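Local atomic coordinates of minor structural protein 5 (Lactococcus phage Tuc2009, PDB entry 5E7T), a protein that probably forms part of the phage's tail-tip host-adsorption apparatus and, through a galactose-binding-like domain, may contribute to recognising saccharides on the host cell surface. Residues 86-97 against 123-132; 227-235 against 242-253. All coordinates share one frame; numbering follows the deposited sequence.

Contact 1 (86-97 against 123-132); sequences YTMSVDVMFTSW and CTIDLPKDPS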
loop_
_atom_site.group_PDB
_atom_site.type_symbol
_atom_site.label_atom_id
_atom_site.label_comp_id
_atom_site.label_asym_id
_atom_site.label_seq_id
_atom_site.Cartn_x
_atom_site.Cartn_y
_atom_site.Cartn_z
ATOM N N TYR B 86 51.709 -23.983 -15.939
ATOM C CA TYR B 86 50.586 -23.694 -16.825
ATOM C C TYR B 86 51.121 -23.876 -18.226
ATOM O O TYR B 86 52.289 -23.566 -18.453
ATOM C CB TYR B 86 50.056 -22.280 -16.616
ATOM C CG TYR B 86 49.250 -22.142 -15.350
ATOM C CD1 TYR B 86 49.873 -22.066 -14.105
ATOM C CD2 TYR B 86 47.862 -22.051 -15.390
ATOM C CE1 TYR B 86 49.136 -21.952 -12.928
ATOM C CE2 TYR B 86 47.112 -21.930 -14.217
ATOM C CZ TYR B 86 47.757 -21.875 -12.989
ATOM O OH TYR B 86 47.036 -21.750 -11.827
ATOM N N THR B 87 50.325 -24.449 -19.139
ATOM C CA THR B 87 50.766 -24.691 -20.501
ATOM C C THR B 87 49.933 -23.886 -21.487
ATOM O O THR B 87 48.698 -23.931 -21.446
ATOM C CB THR B 87 50.823 -26.208 -20.808
ATOM O OG1 THR B 87 51.693 -26.855 -19.874
ATOM C CG2 THR B 87 51.313 -26.507 -22.209
ATOM N N MET B 88 50.620 -23.161 -22.386
ATOM C CA MET B 88 49.992 -22.373 -23.430
ATOM C C MET B 88 50.176 -23.088 -24.740
ATOM O O MET B 88 51.245 -23.628 -24.975
ATOM C CB MET B 88 50.587 -20.976 -23.482
ATOM C CG MET B 88 50.202 -20.132 -22.314
ATOM S SD MET B 88 50.855 -18.472 -22.529
ATOM C CE MET B 88 49.478 -17.717 -23.475
ATOM N N SER B 89 49.128 -23.130 -25.572
ATOM C CA SER B 89 49.069 -23.786 -26.898
ATOM C C SER B 89 48.279 -22.859 -27.830
ATOM O O SER B 89 47.305 -22.251 -27.385
ATOM C CB SER B 89 48.390 -25.156 -26.815
ATOM O OG SER B 89 47.804 -25.423 -25.545
ATOM N N VAL B 90 48.717 -22.694 -29.099
ATOM C CA VAL B 90 48.067 -21.793 -30.054
ATOM C C VAL B 90 48.465 -22.154 -31.478
ATOM O O VAL B 90 49.595 -22.608 -31.697
ATOM C CB VAL B 90 48.367 -20.298 -29.713
ATOM C CG1 VAL B 90 49.853 -19.961 -29.840
ATOM C CG2 VAL B 90 47.515 -19.347 -30.537
ATOM N N ASP B 91 47.518 -21.971 -32.437
ATOM C CA ASP B 91 47.702 -22.107 -33.884
ATOM C C ASP B 91 47.908 -20.699 -34.416
ATOM O O ASP B 91 47.156 -19.794 -34.084
ATOM C CB ASP B 91 46.494 -22.751 -34.566
ATOM C CG ASP B 91 46.306 -24.221 -34.272
ATOM O OD1 ASP B 91 47.143 -24.798 -33.532
ATOM O OD2 ASP B 91 45.296 -24.785 -34.729
ATOM N N VAL B 92 48.949 -20.510 -35.207
ATOM C CA VAL B 92 49.343 -19.204 -35.697
ATOM C C VAL B 92 49.665 -19.230 -37.205
ATOM O O VAL B 92 50.238 -20.208 -37.697
ATOM C CB VAL B 92 50.502 -18.752 -34.774
ATOM C CG1 VAL B 92 51.780 -18.404 -35.514
ATOM C CG2 VAL B 92 50.056 -17.639 -33.854
ATOM N N MET B 93 49.256 -18.187 -37.939
ATOM C CA MET B 93 49.498 -18.118 -39.382
ATOM C C MET B 93 49.883 -16.736 -39.819
ATOM O O MET B 93 49.201 -15.777 -39.472
ATOM C CB MET B 93 48.286 -18.603 -40.167
ATOM C CG MET B 93 48.314 -18.269 -41.625
ATOM S SD MET B 93 47.254 -19.404 -42.488
ATOM C CE MET B 93 46.958 -18.486 -43.840
ATOM N N PHE B 94 50.963 -16.634 -40.599
ATOM C CA PHE B 94 51.411 -15.348 -41.082
ATOM C C PHE B 94 51.044 -15.270 -42.528
ATOM O O PHE B 94 51.545 -16.064 -43.332
ATOM C CB PHE B 94 52.922 -15.169 -40.865
ATOM C CG PHE B 94 53.323 -15.093 -39.410
ATOM C CD1 PHE B 94 53.461 -16.251 -38.644
ATOM C CD2 PHE B 94 53.562 -13.866 -38.802
ATOM C CE1 PHE B 94 53.862 -16.181 -37.312
ATOM C CE2 PHE B 94 53.933 -13.800 -37.462
ATOM C CZ PHE B 94 54.088 -14.957 -36.729
ATOM N N THR B 95 50.139 -14.334 -42.855
ATOM C CA THR B 95 49.657 -14.143 -44.216
ATOM C C THR B 95 50.476 -13.105 -44.975
ATOM O O THR B 95 50.429 -13.059 -46.210
ATOM C CB THR B 95 48.176 -13.846 -44.211
ATOM O OG1 THR B 95 47.951 -12.577 -43.626
ATOM C CG2 THR B 95 47.396 -14.864 -43.447
ATOM N N SER B 96 51.226 -12.278 -44.240
ATOM C CA SER B 96 52.061 -11.202 -44.778
ATOM C C SER B 96 53.183 -10.933 -43.804
ATOM O O SER B 96 52.929 -10.863 -42.604
ATOM C CB SER B 96 51.225 -9.937 -44.985
ATOM O OG SER B 96 51.956 -8.736 -44.802
ATOM N N TRP B 97 54.411 -10.784 -44.302
ATOM C CA TRP B 97 55.580 -10.505 -43.464
ATOM C C TRP B 97 56.479 -9.486 -44.179
ATOM O O TRP B 97 57.259 -9.856 -45.054
ATOM C CB TRP B 97 56.319 -11.811 -43.114
ATOM C CG TRP B 97 57.553 -11.628 -42.278
ATOM C CD1 TRP B 97 58.824 -11.448 -42.726
ATOM C CD2 TRP B 97 57.627 -11.623 -40.843
ATOM N NE1 TRP B 97 59.679 -11.261 -41.661
ATOM C CE2 TRP B 97 58.970 -11.374 -40.495
ATOM C CE3 TRP B 97 56.681 -11.771 -39.820
ATOM C CZ2 TRP B 97 59.402 -11.335 -39.172
ATOM C CZ3 TRP B 97 57.105 -11.715 -38.510
ATOM C CH2 TRP B 97 58.453 -11.495 -38.194
ATOM N N CYS B 123 53.281 -16.075 -17.258
ATOM C CA CYS B 123 52.914 -17.146 -18.178
ATOM C C CYS B 123 52.982 -16.578 -19.569
ATOM O O CYS B 123 52.283 -15.615 -19.892
ATOM C CB CYS B 123 51.523 -17.669 -17.851
ATOM S SG CYS B 123 51.124 -19.209 -18.687
ATOM N N THR B 124 53.883 -17.129 -20.373
ATOM C CA THR B 124 54.189 -16.630 -21.708
ATOM C C THR B 124 54.398 -17.718 -22.792
ATOM O O THR B 124 54.576 -18.902 -22.471
ATOM C CB THR B 124 55.417 -15.744 -21.568
ATOM O OG1 THR B 124 55.738 -15.150 -22.829
ATOM C CG2 THR B 124 56.613 -16.495 -20.993
ATOM N N ILE B 125 54.417 -17.282 -24.073
ATOM C CA ILE B 125 54.664 -18.106 -25.248
ATOM C C ILE B 125 55.272 -17.260 -26.355
ATOM O O ILE B 125 54.660 -16.297 -26.810
ATOM C CB ILE B 125 53.435 -18.940 -25.701
ATOM C CG1 ILE B 125 53.829 -19.953 -26.799
ATOM C CG2 ILE B 125 52.209 -18.059 -26.092
ATOM C CD1 ILE B 125 52.845 -20.958 -27.025
ATOM N N ASP B 126 56.501 -17.613 -26.763
ATOM C CA ASP B 126 57.232 -16.936 -27.826
ATOM C C ASP B 126 56.579 -17.275 -29.166
ATOM O O ASP B 126 56.152 -18.411 -29.388
ATOM C CB ASP B 126 58.692 -17.410 -27.854
ATOM C CG ASP B 126 59.712 -16.709 -26.966
ATOM O OD1 ASP B 126 59.366 -15.652 -26.365
ATOM O OD2 ASP B 126 60.881 -17.200 -26.901
ATOM N N LEU B 127 56.503 -16.278 -30.049
ATOM C CA LEU B 127 55.945 -16.440 -31.381
ATOM C C LEU B 127 57.091 -16.390 -32.387
ATOM O O LEU B 127 58.168 -15.908 -32.006
ATOM C CB LEU B 127 54.853 -15.404 -31.649
ATOM C CG LEU B 127 53.600 -15.523 -30.776
ATOM C CD1 LEU B 127 52.505 -14.642 -31.299
ATOM C CD2 LEU B 127 53.112 -16.950 -30.680
ATOM N N PRO B 128 56.941 -16.985 -33.611
ATOM C CA PRO B 128 58.080 -17.075 -34.537
ATOM C C PRO B 128 58.726 -15.761 -34.895
ATOM O O PRO B 128 58.067 -14.903 -35.451
ATOM C CB PRO B 128 57.486 -17.789 -35.755
ATOM C CG PRO B 128 56.406 -18.616 -35.196
ATOM C CD PRO B 128 55.773 -17.687 -34.184
ATOM N N LYS B 129 60.030 -15.620 -34.588
ATOM C CA LYS B 129 60.822 -14.414 -34.865
ATOM C C LYS B 129 61.029 -14.153 -36.382
ATOM O O LYS B 129 61.254 -13.000 -36.739
ATOM C CB LYS B 129 62.145 -14.425 -34.081
ATOM C CG LYS B 129 62.122 -13.509 -32.823
ATOM C CD LYS B 129 62.885 -14.062 -31.592
ATOM C CE LYS B 129 62.176 -13.793 -30.284
ATOM N NZ LYS B 129 60.830 -14.467 -30.202
ATOM N N ASP B 130 60.885 -15.177 -37.282
ATOM C CA ASP B 130 60.990 -14.978 -38.742
ATOM C C ASP B 130 60.242 -16.079 -39.472
ATOM O O ASP B 130 60.831 -17.064 -39.884
ATOM C CB ASP B 130 62.451 -14.882 -39.249
ATOM C CG ASP B 130 62.588 -14.584 -40.739
ATOM O OD1 ASP B 130 61.554 -14.638 -41.457
ATOM O OD2 ASP B 130 63.736 -14.274 -41.192
ATOM N N PRO B 131 58.936 -15.931 -39.675
ATOM C CA PRO B 131 58.184 -16.957 -40.399
ATOM C C PRO B 131 58.110 -16.705 -41.910
ATOM O O PRO B 131 57.219 -17.258 -42.572
ATOM C CB PRO B 131 56.820 -16.829 -39.784
ATOM C CG PRO B 131 56.712 -15.390 -39.508
ATOM C CD PRO B 131 58.047 -14.863 -39.198
ATOM N N SER B 132 59.047 -15.909 -42.472
ATOM C CA SER B 132 58.985 -15.582 -43.893
ATOM C C SER B 132 59.061 -16.788 -44.811
ATOM O O SER B 132 58.461 -16.757 -45.883
ATOM C CB SER B 132 60.027 -14.546 -44.269
ATOM O OG SER B 132 61.336 -15.058 -44.121
#
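Asp130 OD1, which lies 3.9 Å from Trp97 NE1 without bonding to it, is gripped twice from its own loop: Ser132 OG donates to OD1 from 2.7 Å and Ser132 N donates to OD1 from 3.0 Å. The backbone bond makes an Asx turn, and it shapes the loop that follows strand 124-126 in a beta sandwich, a fold consistent with the galactose-binding-like family. The carboxylate and indole planes are nearly parallel, 10° apart, although the two side chains cross at about a right angle. Next to this turn Pro131 is wedged between two aromatic rings. Its CG sits 3.4 Å from the centroid of the Phe94 ring, straight over the face, while its CD stands 3.3 Å from the centroid of the Trp97 six-membered ring, so one proline makes two CH-pi contacts. Pro128 CD comes at the edge of the Phe94 ring, and the Phe94 side chain also touches Phe108 of strand 104-114.

Further along, strand 86-94 of one sheet faces strand 124-126, the outermost strand of the other, with their directions 41° apart and no hydrogen bond between the segments. Apolar side chains fill the gap. Val90 CG1 meets Ile125 CD1, while Val92 sends CG2 to Leu127 CD2 and CG1 to Pro128 CD; Ile141 of strand 139-146 closes in on Ile125 and Pro128. Met88 reaches across with CG anti to its carbonyl carbon (chi1 -71°), and the bend at its far end brings CE to 3.8 Å from Ile125 CG2. Cys123 SG rests against both Tyr86 CB and Met88 CG, at 3.9 Å from the latter.

Contact 2 (227-235 against 242-253); sequences DEMKYRVYL and GSKLLSFDLENL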
loop_
_atom_site.group_PDB
_atom_site.type_symbol
_atom_site.label_atom_id
_atom_site.label_comp_id
_atom_site.label_asym_id
_atom_site.label_seq_id
_atom_site.Cartn_x
_atom_site.Cartn_y
_atom_site.Cartn_z
ATOM N N ASP B 227 35.454 -47.919 -28.164
ATOM C CA ASP B 227 34.047 -48.008 -27.776
ATOM C C ASP B 227 33.446 -46.619 -27.599
ATOM O O ASP B 227 34.164 -45.698 -27.206
ATOM C CB ASP B 227 33.917 -48.744 -26.431
ATOM C CG ASP B 227 34.193 -50.234 -26.423
ATOM O OD1 ASP B 227 33.919 -50.897 -27.451
ATOM O OD2 ASP B 227 34.573 -50.756 -25.351
ATOM N N GLU B 228 32.119 -46.479 -27.820
ATOM C CA GLU B 228 31.409 -45.217 -27.609
ATOM C C GLU B 228 31.191 -45.093 -26.113
ATOM O O GLU B 228 30.595 -46.003 -25.519
ATOM C CB GLU B 228 30.057 -45.183 -28.346
ATOM C CG GLU B 228 29.544 -43.768 -28.588
ATOM C CD GLU B 228 28.098 -43.573 -29.011
ATOM O OE1 GLU B 228 27.492 -44.515 -29.578
ATOM O OE2 GLU B 228 27.577 -42.454 -28.791
ATOM N N MET B 229 31.691 -44.001 -25.491
ATOM C CA MET B 229 31.532 -43.861 -24.049
ATOM C C MET B 229 30.082 -43.655 -23.660
ATOM O O MET B 229 29.376 -42.868 -24.301
ATOM C CB MET B 229 32.396 -42.751 -23.472
ATOM C CG MET B 229 33.828 -42.815 -23.877
ATOM S SD MET B 229 34.896 -41.895 -22.756
ATOM C CE MET B 229 34.058 -40.213 -22.762
ATOM N N LYS B 230 29.654 -44.380 -22.613
ATOM C CA LYS B 230 28.321 -44.350 -22.012
ATOM C C LYS B 230 28.372 -43.588 -20.671
ATOM O O LYS B 230 27.311 -43.259 -20.136
ATOM C CB LYS B 230 27.809 -45.800 -21.808
ATOM C CG LYS B 230 26.295 -45.970 -21.587
ATOM C CD LYS B 230 25.928 -47.432 -21.197
ATOM C CE LYS B 230 24.485 -47.620 -20.747
ATOM N NZ LYS B 230 24.215 -48.997 -20.232
ATOM N N TYR B 231 29.586 -43.304 -20.114
ATOM C CA TYR B 231 29.711 -42.583 -18.830
ATOM C C TYR B 231 30.841 -41.552 -18.799
ATOM O O TYR B 231 31.831 -41.714 -19.497
ATOM C CB TYR B 231 29.836 -43.552 -17.625
ATOM C CG TYR B 231 28.765 -44.620 -17.578
ATOM C CD1 TYR B 231 27.522 -44.365 -17.005
ATOM C CD2 TYR B 231 28.972 -45.864 -18.164
ATOM C CE1 TYR B 231 26.519 -45.331 -16.999
ATOM C CE2 TYR B 231 27.968 -46.827 -18.185
ATOM C CZ TYR B 231 26.739 -46.558 -17.606
ATOM O OH TYR B 231 25.756 -47.521 -17.629
ATOM N N ARG B 232 30.686 -40.488 -17.981
ATOM C CA ARG B 232 31.685 -39.426 -17.824
ATOM C C ARG B 232 32.030 -39.318 -16.369
ATOM O O ARG B 232 31.130 -39.160 -15.545
ATOM C CB ARG B 232 31.201 -38.074 -18.372
ATOM C CG ARG B 232 32.347 -37.329 -19.007
ATOM C CD ARG B 232 32.110 -35.868 -19.335
ATOM N NE ARG B 232 31.115 -35.570 -20.382
ATOM C CZ ARG B 232 31.141 -35.992 -21.643
ATOM N NH1 ARG B 232 32.044 -36.881 -22.039
ATOM N NH2 ARG B 232 30.226 -35.578 -22.501
ATOM N N VAL B 233 33.327 -39.451 -16.047
ATOM C CA VAL B 233 33.850 -39.444 -14.685
ATOM C C VAL B 233 34.467 -38.108 -14.365
ATOM O O VAL B 233 35.361 -37.659 -15.071
ATOM C CB VAL B 233 34.792 -40.641 -14.446
ATOM C CG1 VAL B 233 35.474 -40.559 -13.083
ATOM C CG2 VAL B 233 34.030 -41.960 -14.600
ATOM N N TYR B 234 33.928 -37.453 -13.325
ATOM C CA TYR B 234 34.295 -36.128 -12.803
ATOM C C TYR B 234 35.032 -36.288 -11.478
ATOM O O TYR B 234 34.455 -36.769 -10.497
ATOM C CB TYR B 234 33.016 -35.288 -12.553
ATOM C CG TYR B 234 32.300 -34.847 -13.810
ATOM C CD1 TYR B 234 31.415 -35.696 -14.470
ATOM C CD2 TYR B 234 32.497 -33.576 -14.335
ATOM C CE1 TYR B 234 30.753 -35.293 -15.633
ATOM C CE2 TYR B 234 31.837 -33.161 -15.490
ATOM C CZ TYR B 234 30.975 -34.025 -16.145
ATOM O OH TYR B 234 30.359 -33.605 -17.308
ATOM N N LEU B 235 36.305 -35.897 -11.452
ATOM C CA LEU B 235 37.092 -35.941 -10.231
ATOM C C LEU B 235 37.213 -34.499 -9.819
ATOM O O LEU B 235 37.713 -33.687 -10.595
ATOM C CB LEU B 235 38.466 -36.580 -10.463
ATOM C CG LEU B 235 39.414 -36.621 -9.263
ATOM C CD1 LEU B 235 39.120 -37.800 -8.331
ATOM C CD2 LEU B 235 40.842 -36.634 -9.733
ATOM N N GLY B 242 36.174 -41.328 -19.113
ATOM C CA GLY B 242 34.917 -42.059 -19.103
ATOM C C GLY B 242 35.083 -43.488 -19.565
ATOM O O GLY B 242 36.215 -43.965 -19.693
ATOM N N SER B 243 33.957 -44.184 -19.826
ATOM C CA SER B 243 33.982 -45.601 -20.192
ATOM C C SER B 243 32.675 -46.102 -20.782
ATOM O O SER B 243 31.656 -45.426 -20.642
ATOM C CB SER B 243 34.274 -46.427 -18.938
ATOM O OG SER B 243 33.456 -46.002 -17.857
ATOM N N LYS B 244 32.703 -47.317 -21.402
ATOM C CA LYS B 244 31.509 -48.035 -21.886
ATOM C C LYS B 244 31.046 -48.919 -20.710
ATOM O O LYS B 244 29.843 -49.162 -20.529
ATOM C CB LYS B 244 31.813 -48.917 -23.121
ATOM C CG LYS B 244 30.578 -49.511 -23.822
ATOM C CD LYS B 244 30.940 -50.754 -24.651
ATOM C CE LYS B 244 30.174 -50.887 -25.958
ATOM N NZ LYS B 244 30.816 -50.155 -27.100
ATOM N N LEU B 245 32.022 -49.366 -19.896
ATOM C CA LEU B 245 31.789 -50.211 -18.731
ATOM C C LEU B 245 31.271 -49.428 -17.546
ATOM O O LEU B 245 31.273 -48.207 -17.592
ATOM C CB LEU B 245 33.083 -50.946 -18.360
ATOM C CG LEU B 245 33.531 -52.017 -19.333
ATOM C CD1 LEU B 245 34.963 -52.449 -19.043
ATOM C CD2 LEU B 245 32.536 -53.167 -19.366
ATOM N N LEU B 246 30.837 -50.129 -16.482
ATOM C CA LEU B 246 30.313 -49.545 -15.242
ATOM C C LEU B 246 31.429 -49.404 -14.184
ATOM O O LEU B 246 31.156 -49.481 -12.984
ATOM C CB LEU B 246 29.171 -50.427 -14.688
ATOM C CG LEU B 246 27.871 -50.485 -15.478
ATOM C CD1 LEU B 246 27.200 -51.808 -15.279
ATOM C CD2 LEU B 246 26.922 -49.398 -15.051
ATOM N N SER B 247 32.678 -49.195 -14.632
ATOM C CA SER B 247 33.878 -49.068 -13.795
ATOM C C SER B 247 34.922 -48.203 -14.518
ATOM O O SER B 247 34.978 -48.211 -15.752
ATOM C CB SER B 247 34.459 -50.455 -13.510
ATOM O OG SER B 247 35.748 -50.431 -12.919
ATOM N N PHE B 248 35.748 -47.466 -13.761
ATOM C CA PHE B 248 36.789 -46.596 -14.312
ATOM C C PHE B 248 37.940 -46.475 -13.332
ATOM O O PHE B 248 37.703 -46.360 -12.127
ATOM C CB PHE B 248 36.219 -45.204 -14.626
ATOM C CG PHE B 248 37.214 -44.214 -15.185
ATOM C CD1 PHE B 248 37.497 -44.184 -16.543
ATOM C CD2 PHE B 248 37.832 -43.283 -14.361
ATOM C CE1 PHE B 248 38.383 -43.243 -17.062
ATOM C CE2 PHE B 248 38.726 -42.344 -14.880
ATOM C CZ PHE B 248 38.977 -42.316 -16.227
ATOM N N ASP B 249 39.178 -46.471 -13.848
ATOM C CA ASP B 249 40.383 -46.353 -13.029
ATOM C C ASP B 249 40.934 -44.936 -12.949
ATOM O O ASP B 249 41.449 -44.404 -13.941
ATOM C CB ASP B 249 41.467 -47.338 -13.491
ATOM C CG ASP B 249 41.083 -48.780 -13.275
ATOM O OD1 ASP B 249 41.110 -49.235 -12.104
ATOM O OD2 ASP B 249 40.745 -49.459 -14.275
ATOM N N LEU B 250 40.832 -44.336 -11.753
ATOM C CA LEU B 250 41.359 -42.999 -11.465
ATOM C C LEU B 250 42.869 -43.142 -11.258
ATOM O O LEU B 250 43.325 -43.915 -10.407
ATOM C CB LEU B 250 40.684 -42.384 -10.226
ATOM C CG LEU B 250 39.197 -42.096 -10.346
ATOM C CD1 LEU B 250 38.551 -42.072 -8.986
ATOM C CD2 LEU B 250 38.925 -40.797 -11.118
ATOM N N GLU B 251 43.638 -42.458 -12.092
ATOM C CA GLU B 251 45.092 -42.541 -12.057
ATOM C C GLU B 251 45.731 -41.187 -11.729
ATOM O O GLU B 251 45.020 -40.197 -11.592
ATOM C CB GLU B 251 45.606 -43.094 -13.400
ATOM C CG GLU B 251 45.134 -44.510 -13.691
ATOM C CD GLU B 251 45.755 -45.179 -14.896
ATOM O OE1 GLU B 251 47.004 -45.266 -14.950
ATOM O OE2 GLU B 251 44.993 -45.665 -15.763
ATOM N N ASN B 252 47.070 -41.160 -11.570
ATOM C CA ASN B 252 47.918 -39.982 -11.297
ATOM C C ASN B 252 47.448 -39.118 -10.121
ATOM O O ASN B 252 47.508 -37.884 -10.191
ATOM C CB ASN B 252 48.112 -39.126 -12.567
ATOM C CG ASN B 252 48.680 -39.895 -13.733
ATOM O OD1 ASN B 252 49.830 -40.352 -13.714
ATOM N ND2 ASN B 252 47.861 -40.082 -14.761
ATOM N N LEU B 253 46.983 -39.767 -9.049
ATOM C CA LEU B 253 46.536 -39.061 -7.848
ATOM C C LEU B 253 47.754 -38.889 -6.949
ATOM O O LEU B 253 48.750 -39.598 -7.131
ATOM C CB LEU B 253 45.429 -39.844 -7.098
ATOM C CG LEU B 253 44.202 -40.326 -7.893
ATOM C CD1 LEU B 253 43.319 -41.188 -7.034
ATOM C CD2 LEU B 253 43.402 -39.169 -8.479
#
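Tyr231 N and Lys230 N both donate to Ser243 O, each from 3.0 Å, and this classic beta bulge is the firm end of the contact. Tyr231 N approaches nearly head-on to the carbonyl, whereas Lys230 N comes from above its plane. Ser243 N answers with a bond to Tyr231 O at 3.3 Å, and Met229 SD lies against the backbone of Gly242. The buried Tyr231 ring has Lys244 O at its edge and meets Trp126 of Minor structural protein 4 edge-to-face. Leu246 CD2 packs near the hydroxyl, which hydrogen-bonds Asn128 of that chain.

Beyond the bulge the packing is apolar. Phe248 holds CG anti to its backbone N (chi1 179°), carrying its ring to Val233, whose CB lies over one face; Val233 CG1 comes 3.8 Å from Phe248 CD2 and also meets Leu250 CD2. Leu235 spreads its methyls, CD1 to Leu250 and CD2 to Leu253 CD2 (3.8 Å).

The solvent side is looser: the bent Lys244 chain crosses Asp227, setting Lys244 NZ 3.2 Å from Asp227 OD1, a weak bond within a salt bridge. Strand 247-250 pairs antiparallel with Minor structural protein 4. Hairpin 231-243 joins strands 258-265 and 278-281 in an order consistent with the C'-C-F-G sheet of a fibronectin type III-like domain.

Contact 1 is buried inside the BppA-family sandwich, and contact 2 is only partly buried in the C-terminal domain; their centres are about 35 Å apart, on opposite sides of the chain's centre, and they share no strand. Contact 1 joins two facing sheets by side chains alone, with no hydrogen bond passing between its two segments. Contact 2 mixes hairpin backbone bonds with a small apolar layer and an ion pair at the surface. Both also lie near other chains: the Asp130-Ser132 turn of contact 1 touches another protein through side chains, whereas contact 2 extends its strand 247-250 into a ladder with Minor structural protein 4.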